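Local coordinates for protein E (Haemophilus influenzae, PDB 3ZH5), which acts as a multifunctional surface adhesin that binds host epithelial cells and the host proteins vitronectin, laminin and plasminogen, at residues 11-16 with 90-95; 23-28 with 44-49. All blocks are in the same frame, centred on the assembly; numbering follows the deposited sequence.

Contact 1 of 2, residues 11-16 with 90-95; sequences DVRSGY and EFWGQG
The indole of Trp92 packs against the 11-16 loop, with Arg13 over one face and Tyr16 at its rim. CB of Arg13 sits over the middle of the six-membered ring, 3.9 Å from its centroid, a CH-pi contact. From there CG runs anti to the backbone N (chi1 172°), and the chain, bent at chi2 and chi3, runs on past the indole; at its end NH2 is 3.2 Å from Trp92 CD1. One face of the guanidinium, its plane 48° from the indole, lies against CG and CD1 of Trp92. Tyr16 and the indole form an inclined edge-to-face pair, planes 58° and centroids 5.0 Å apart: CE3 of Trp92 points at the tyrosine face, 3.7 Å from CD2 of Tyr16. The backbone O of Asp11 lies at the indole edge, 3.3 Å from Trp92 CZ2.

Farther out, Gln94 NE2 gives a weak, bent bond to Tyr16 OH (3.4 Å) and another weak one to the carbonyl O of Trp92; Arg68 of strand 64-74 adds weak bonds from NH2 to the same two oxygens. A type II turn, closed by Tyr16 N to Arg13 O, carries the loop from the arginine to the tyrosine. Pro9 touches Trp92, and Ser66 OG binds Glu90 O and Gly93 N. This surface contact thus joins the lead-in to strand 16-19 with the loop between strands 79-88 and 97-98, with the Trp92 ring edge-to-face with Tyr26 of strand 25-34.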
loop_
_atom_site.group_PDB
_atom_site.type_symbol
_atom_site.label_atom_id
_atom_site.label_comp_id
_atom_site.label_asym_id
_atom_site.label_seq_id
_atom_site.Cartn_x
_atom_site.Cartn_y
_atom_site.Cartn_z
ATOM N N ASP A 11 16.509 -1.585 -5.798
ATOM C CA ASP A 11 16.333 -3.030 -5.699
ATOM C C ASP A 11 15.083 -3.372 -4.883
ATOM O O ASP A 11 14.889 -2.856 -3.780
ATOM C CB ASP A 11 17.562 -3.672 -5.065
ATOM C CG ASP A 11 18.790 -3.595 -5.957
ATOM O OD1 ASP A 11 18.633 -3.388 -7.189
ATOM O OD2 ASP A 11 19.909 -3.758 -5.420
ATOM N N VAL A 12 14.245 -4.249 -5.431
ATOM C CA VAL A 12 12.970 -4.600 -4.813
ATOM C C VAL A 12 13.074 -5.826 -3.898
ATOM O O VAL A 12 13.524 -6.902 -4.308
ATOM C CB VAL A 12 11.921 -4.880 -5.909
ATOM C CG1 VAL A 12 10.568 -5.151 -5.314
ATOM C CG2 VAL A 12 11.880 -3.717 -6.893
ATOM N N ARG A 13 12.662 -5.643 -2.649
ATOM C CA ARG A 13 12.521 -6.729 -1.687
ATOM C C ARG A 13 11.604 -7.837 -2.214
ATOM O O ARG A 13 10.532 -7.584 -2.769
ATOM C CB ARG A 13 11.971 -6.149 -0.385
ATOM C CG ARG A 13 11.569 -7.143 0.688
ATOM C CD ARG A 13 12.758 -7.573 1.510
ATOM N NE ARG A 13 13.464 -6.447 2.119
ATOM C CZ ARG A 13 13.174 -5.922 3.308
ATOM N NH1 ARG A 13 12.171 -6.399 4.043
ATOM N NH2 ARG A 13 13.894 -4.908 3.763
ATOM N N SER A 14 12.042 -9.073 -2.040
ATOM C CA SER A 14 11.255 -10.233 -2.452
ATOM C C SER A 14 9.825 -10.179 -1.921
ATOM O O SER A 14 9.571 -9.902 -0.739
ATOM C CB SER A 14 11.968 -11.541 -2.039
ATOM O OG SER A 14 11.097 -12.394 -1.314
ATOM N N GLY A 15 8.889 -10.456 -2.822
ATOM C CA GLY A 15 7.479 -10.405 -2.538
ATOM C C GLY A 15 6.796 -9.063 -2.752
ATOM O O GLY A 15 5.574 -8.983 -2.690
ATOM N N TYR A 16 7.556 -8.001 -2.981
ATOM C CA TYR A 16 6.944 -6.686 -3.206
ATOM C C TYR A 16 6.772 -6.508 -4.703
ATOM O O TYR A 16 7.658 -6.817 -5.476
ATOM C CB TYR A 16 7.801 -5.568 -2.610
ATOM C CG TYR A 16 7.716 -5.555 -1.107
ATOM C CD1 TYR A 16 8.375 -6.515 -0.350
ATOM C CD2 TYR A 16 6.953 -4.598 -0.447
ATOM C CE1 TYR A 16 8.276 -6.527 1.037
ATOM C CE2 TYR A 16 6.840 -4.600 0.939
ATOM C CZ TYR A 16 7.506 -5.565 1.677
ATOM O OH TYR A 16 7.411 -5.575 3.053
ATOM N N GLU A 90 11.920 2.706 8.747
ATOM C CA GLU A 90 12.749 2.017 7.748
ATOM C C GLU A 90 11.931 1.835 6.466
ATOM O O GLU A 90 10.704 1.930 6.503
ATOM C CB GLU A 90 13.216 0.652 8.272
ATOM C CG GLU A 90 14.204 0.725 9.415
ATOM C CD GLU A 90 14.138 -0.490 10.322
ATOM O OE1 GLU A 90 13.748 -1.572 9.841
ATOM O OE2 GLU A 90 14.467 -0.362 11.519
ATOM N N PHE A 91 12.594 1.591 5.333
ATOM C CA PHE A 91 11.870 1.350 4.082
ATOM C C PHE A 91 11.163 -0.006 4.154
ATOM O O PHE A 91 11.423 -0.796 5.057
ATOM C CB PHE A 91 12.830 1.400 2.868
ATOM C CG PHE A 91 13.431 2.752 2.627
ATOM C CD1 PHE A 91 12.642 3.815 2.231
ATOM C CD2 PHE A 91 14.785 2.959 2.795
ATOM C CE1 PHE A 91 13.186 5.052 2.020
ATOM C CE2 PHE A 91 15.335 4.196 2.576
ATOM C CZ PHE A 91 14.531 5.245 2.197
ATOM N N TRP A 92 10.248 -0.256 3.226
ATOM C CA TRP A 92 9.531 -1.535 3.141
ATOM C C TRP A 92 8.534 -1.756 4.300
ATOM O O TRP A 92 8.142 -2.883 4.597
ATOM C CB TRP A 92 10.521 -2.709 3.036
ATOM C CG TRP A 92 11.533 -2.554 1.893
ATOM C CD1 TRP A 92 12.879 -2.445 2.011
ATOM C CD2 TRP A 92 11.243 -2.486 0.490
ATOM N NE1 TRP A 92 13.462 -2.321 0.758
ATOM C CE2 TRP A 92 12.473 -2.338 -0.187
ATOM C CE3 TRP A 92 10.060 -2.541 -0.259
ATOM C CZ2 TRP A 92 12.562 -2.230 -1.593
ATOM C CZ3 TRP A 92 10.147 -2.441 -1.661
ATOM C CH2 TRP A 92 11.395 -2.276 -2.308
ATOM N N GLY A 93 8.082 -0.661 4.902
ATOM C CA GLY A 93 7.063 -0.719 5.923
ATOM C C GLY A 93 7.481 -1.560 7.134
ATOM O O GLY A 93 6.704 -2.385 7.593
ATOM N N GLN A 94 8.694 -1.328 7.639
ATOM C CA GLN A 94 9.280 -2.101 8.735
ATOM C C GLN A 94 9.905 -1.113 9.691
ATOM O O GLN A 94 10.217 0.015 9.295
ATOM C CB GLN A 94 10.431 -2.996 8.238
ATOM C CG GLN A 94 10.157 -3.821 6.998
ATOM C CD GLN A 94 9.283 -5.016 7.270
ATOM O OE1 GLN A 94 9.160 -5.465 8.411
ATOM N NE2 GLN A 94 8.654 -5.534 6.223
ATOM N N GLY A 95 10.138 -1.559 10.925
ATOM C CA GLY A 95 10.901 -0.801 11.902
ATOM C C GLY A 95 10.019 -0.120 12.926
ATOM O O GLY A 95 8.952 -0.629 13.279
#

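Contact 2 of 2, residues 23-28 with 44-49; sequences VNYYID and FDAVVN
Tyr25 lays its ring across Val48 and Ala46: CD2 of Tyr25 rests 3.5 Å from CG2 of Val48, while its OH lies 3.3 Å from CB of Ala46. CG anti to the backbone N (chi1 -164°) starts the ring on this course over the neighbouring strand. On the same face CG2 of Ile27 meets CD2 of Phe44 at 4.2 Å. From helix 115-128, Leu116 packs on Tyr25, Ala119 and Ile123 on Ile27, and Ile123 also on Phe44.

The two segments are paired strands of the antiparallel hairpin 25-34/41-50. Tyr26 and Val47 form a hydrogen-bonded pair, with Tyr26 N to Val47 O and Val47 N to Tyr26 O both 2.9 Å; Tyr25-Val48 and Ile27-Ala46 are the non-hydrogen-bonded pairs beside it. Where the chain turns a corner at Asn24, Asn49 N still bonds to Asn24 O (3.0 Å).

The other face is more polar. The ring of Tyr26 has the carbonyl O of Val47 at its edge, and its OH binds both Arg18 and a water, 2.6 Å away. That water also lies within bonding distance of Asn24 OD1 and accepts from Asn49 ND2, tying three side chains together, while Asn49 OD1 takes the backbone N of Trp92 and thereby holds the amide from its other end. Farther along the strands, CB of Asp28 touches CG2 of Val47. The carboxylates of Asp28 and Asp45 come within 4.7 Å (OD2 to OD2) and both form salt bridges to Arg68 NH1, which probably offsets their mutual repulsion.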
loop_
_atom_site.group_PDB
_atom_site.type_symbol
_atom_site.label_atom_id
_atom_site.label_comp_id
_atom_site.label_asym_id
_atom_site.label_seq_id
_atom_site.Cartn_x
_atom_site.Cartn_y
_atom_site.Cartn_z
ATOM N N VAL A 23 7.383 4.151 -9.046
ATOM C CA VAL A 23 8.371 3.090 -8.812
ATOM C C VAL A 23 8.610 2.860 -7.306
ATOM O O VAL A 23 9.279 1.903 -6.913
ATOM C CB VAL A 23 9.704 3.342 -9.538
ATOM C CG1 VAL A 23 9.469 3.430 -11.061
ATOM C CG2 VAL A 23 10.388 4.600 -9.022
ATOM N N ASN A 24 8.048 3.713 -6.462
ATOM C CA ASN A 24 8.161 3.522 -5.005
ATOM C C ASN A 24 6.893 3.065 -4.329
ATOM O O ASN A 24 6.822 3.103 -3.115
ATOM C CB ASN A 24 8.649 4.811 -4.352
ATOM C CG ASN A 24 10.034 5.170 -4.840
ATOM O OD1 ASN A 24 10.910 4.302 -4.825
ATOM N ND2 ASN A 24 10.229 6.402 -5.346
ATOM N N TYR A 25 5.897 2.684 -5.112
ATOM C CA TYR A 25 4.636 2.216 -4.538
ATOM C C TYR A 25 4.575 0.725 -4.821
ATOM O O TYR A 25 4.784 0.317 -5.969
ATOM C CB TYR A 25 3.464 2.932 -5.218
ATOM C CG TYR A 25 2.150 2.835 -4.470
ATOM C CD1 TYR A 25 1.495 1.637 -4.375
ATOM C CD2 TYR A 25 1.560 3.957 -3.887
ATOM C CE1 TYR A 25 0.286 1.525 -3.685
ATOM C CE2 TYR A 25 0.356 3.871 -3.211
ATOM C CZ TYR A 25 -0.281 2.652 -3.113
ATOM O OH TYR A 25 -1.476 2.532 -2.432
ATOM N N TYR A 26 4.318 -0.081 -3.798
ATOM C CA TYR A 26 4.347 -1.542 -3.942
ATOM C C TYR A 26 3.142 -2.233 -3.281
ATOM O O TYR A 26 2.504 -1.690 -2.377
ATOM C CB TYR A 26 5.585 -2.124 -3.244
ATOM C CG TYR A 26 6.907 -1.579 -3.691
ATOM C CD1 TYR A 26 7.405 -0.379 -3.179
ATOM C CD2 TYR A 26 7.681 -2.269 -4.625
ATOM C CE1 TYR A 26 8.657 0.139 -3.608
ATOM C CE2 TYR A 26 8.920 -1.761 -5.045
ATOM C CZ TYR A 26 9.403 -0.580 -4.514
ATOM O OH TYR A 26 10.639 -0.082 -4.959
ATOM N N ILE A 27 2.838 -3.432 -3.744
ATOM C CA ILE A 27 1.942 -4.347 -3.005
ATOM C C ILE A 27 2.832 -5.286 -2.217
ATOM O O ILE A 27 3.804 -5.794 -2.755
ATOM C CB ILE A 27 1.139 -5.229 -3.955
ATOM C CG1 ILE A 27 0.172 -4.380 -4.769
ATOM C CG2 ILE A 27 0.412 -6.373 -3.192
ATOM C CD1 ILE A 27 -0.296 -5.078 -5.979
ATOM N N ASP A 28 2.547 -5.492 -0.937
ATOM C CA ASP A 28 3.332 -6.433 -0.174
ATOM C C ASP A 28 2.618 -7.751 -0.376
ATOM O O ASP A 28 1.506 -7.987 0.151
ATOM C CB ASP A 28 3.471 -5.985 1.281
ATOM C CG ASP A 28 4.025 -7.076 2.208
ATOM O OD1 ASP A 28 4.388 -8.182 1.735
ATOM O OD2 ASP A 28 4.145 -6.790 3.430
ATOM N N PHE A 44 -5.005 -6.471 1.437
ATOM C CA PHE A 44 -3.552 -6.365 1.232
ATOM C C PHE A 44 -2.954 -5.097 1.776
ATOM O O PHE A 44 -3.662 -4.110 1.902
ATOM C CB PHE A 44 -3.206 -6.482 -0.257
ATOM C CG PHE A 44 -3.649 -5.319 -1.102
ATOM C CD1 PHE A 44 -4.909 -5.281 -1.658
ATOM C CD2 PHE A 44 -2.765 -4.310 -1.419
ATOM C CE1 PHE A 44 -5.291 -4.222 -2.475
ATOM C CE2 PHE A 44 -3.152 -3.247 -2.229
ATOM C CZ PHE A 44 -4.424 -3.215 -2.747
ATOM N N ASP A 45 -1.654 -5.097 2.087
ATOM C CA ASP A 45 -0.938 -3.841 2.365
ATOM C C ASP A 45 -0.318 -3.216 1.120
ATOM O O ASP A 45 0.351 -3.870 0.353
ATOM C CB ASP A 45 0.171 -4.024 3.388
ATOM C CG ASP A 45 -0.344 -4.367 4.773
ATOM O OD1 ASP A 45 -1.561 -4.173 5.052
ATOM O OD2 ASP A 45 0.488 -4.796 5.601
ATOM N N ALA A 46 -0.541 -1.925 0.930
ATOM C CA ALA A 46 0.264 -1.165 -0.024
ATOM C C ALA A 46 1.411 -0.596 0.800
ATOM O O ALA A 46 1.205 -0.225 1.955
ATOM C CB ALA A 46 -0.557 -0.068 -0.646
ATOM N N VAL A 47 2.617 -0.497 0.216
ATOM C CA VAL A 47 3.775 0.006 0.958
ATOM C C VAL A 47 4.461 1.041 0.087
ATOM O O VAL A 47 4.774 0.737 -1.040
ATOM C CB VAL A 47 4.767 -1.104 1.286
ATOM C CG1 VAL A 47 6.045 -0.544 1.798
ATOM C CG2 VAL A 47 4.147 -2.035 2.354
ATOM N N VAL A 48 4.649 2.246 0.608
ATOM C CA VAL A 48 5.289 3.334 -0.156
ATOM C C VAL A 48 6.596 3.723 0.467
ATOM O O VAL A 48 6.619 4.116 1.622
ATOM C CB VAL A 48 4.419 4.603 -0.185
ATOM C CG1 VAL A 48 5.071 5.666 -1.013
ATOM C CG2 VAL A 48 3.033 4.289 -0.724
ATOM N N ASN A 49 7.693 3.636 -0.293
ATOM C CA ASN A 49 8.953 4.182 0.177
ATOM C C ASN A 49 8.992 5.670 -0.176
ATOM O O ASN A 49 8.787 6.049 -1.334
ATOM C CB ASN A 49 10.130 3.420 -0.427
ATOM C CG ASN A 49 10.232 2.026 0.093
ATOM O OD1 ASN A 49 9.745 1.728 1.184
ATOM N ND2 ASN A 49 10.883 1.148 -0.665
HETATM O O HOH W 1 11.400 1.970 -3.556
#

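In the fold
The centres of the two contacts lie about 8 Å apart, and they touch directly. Contact 2 belongs to the hairpin of strands 25-34 and 41-50 in the antiparallel sheet, its centre about 4 Å from the centre of the chain; the centre of contact 1 lies about 11 Å from the centre of the chain, at the protein surface. Both segments of contact 2 fall between those of contact 1 in the sequence. At their junction Trp92 CH2 packs 3.4 Å from Tyr26 CZ, and Arg68 of strand 64-74 serves polar groups of both. The two loops of contact 1 pack on the face bearing Tyr26 and Val47, while helix 115-128 packs on the face bearing Tyr25 and Ile27.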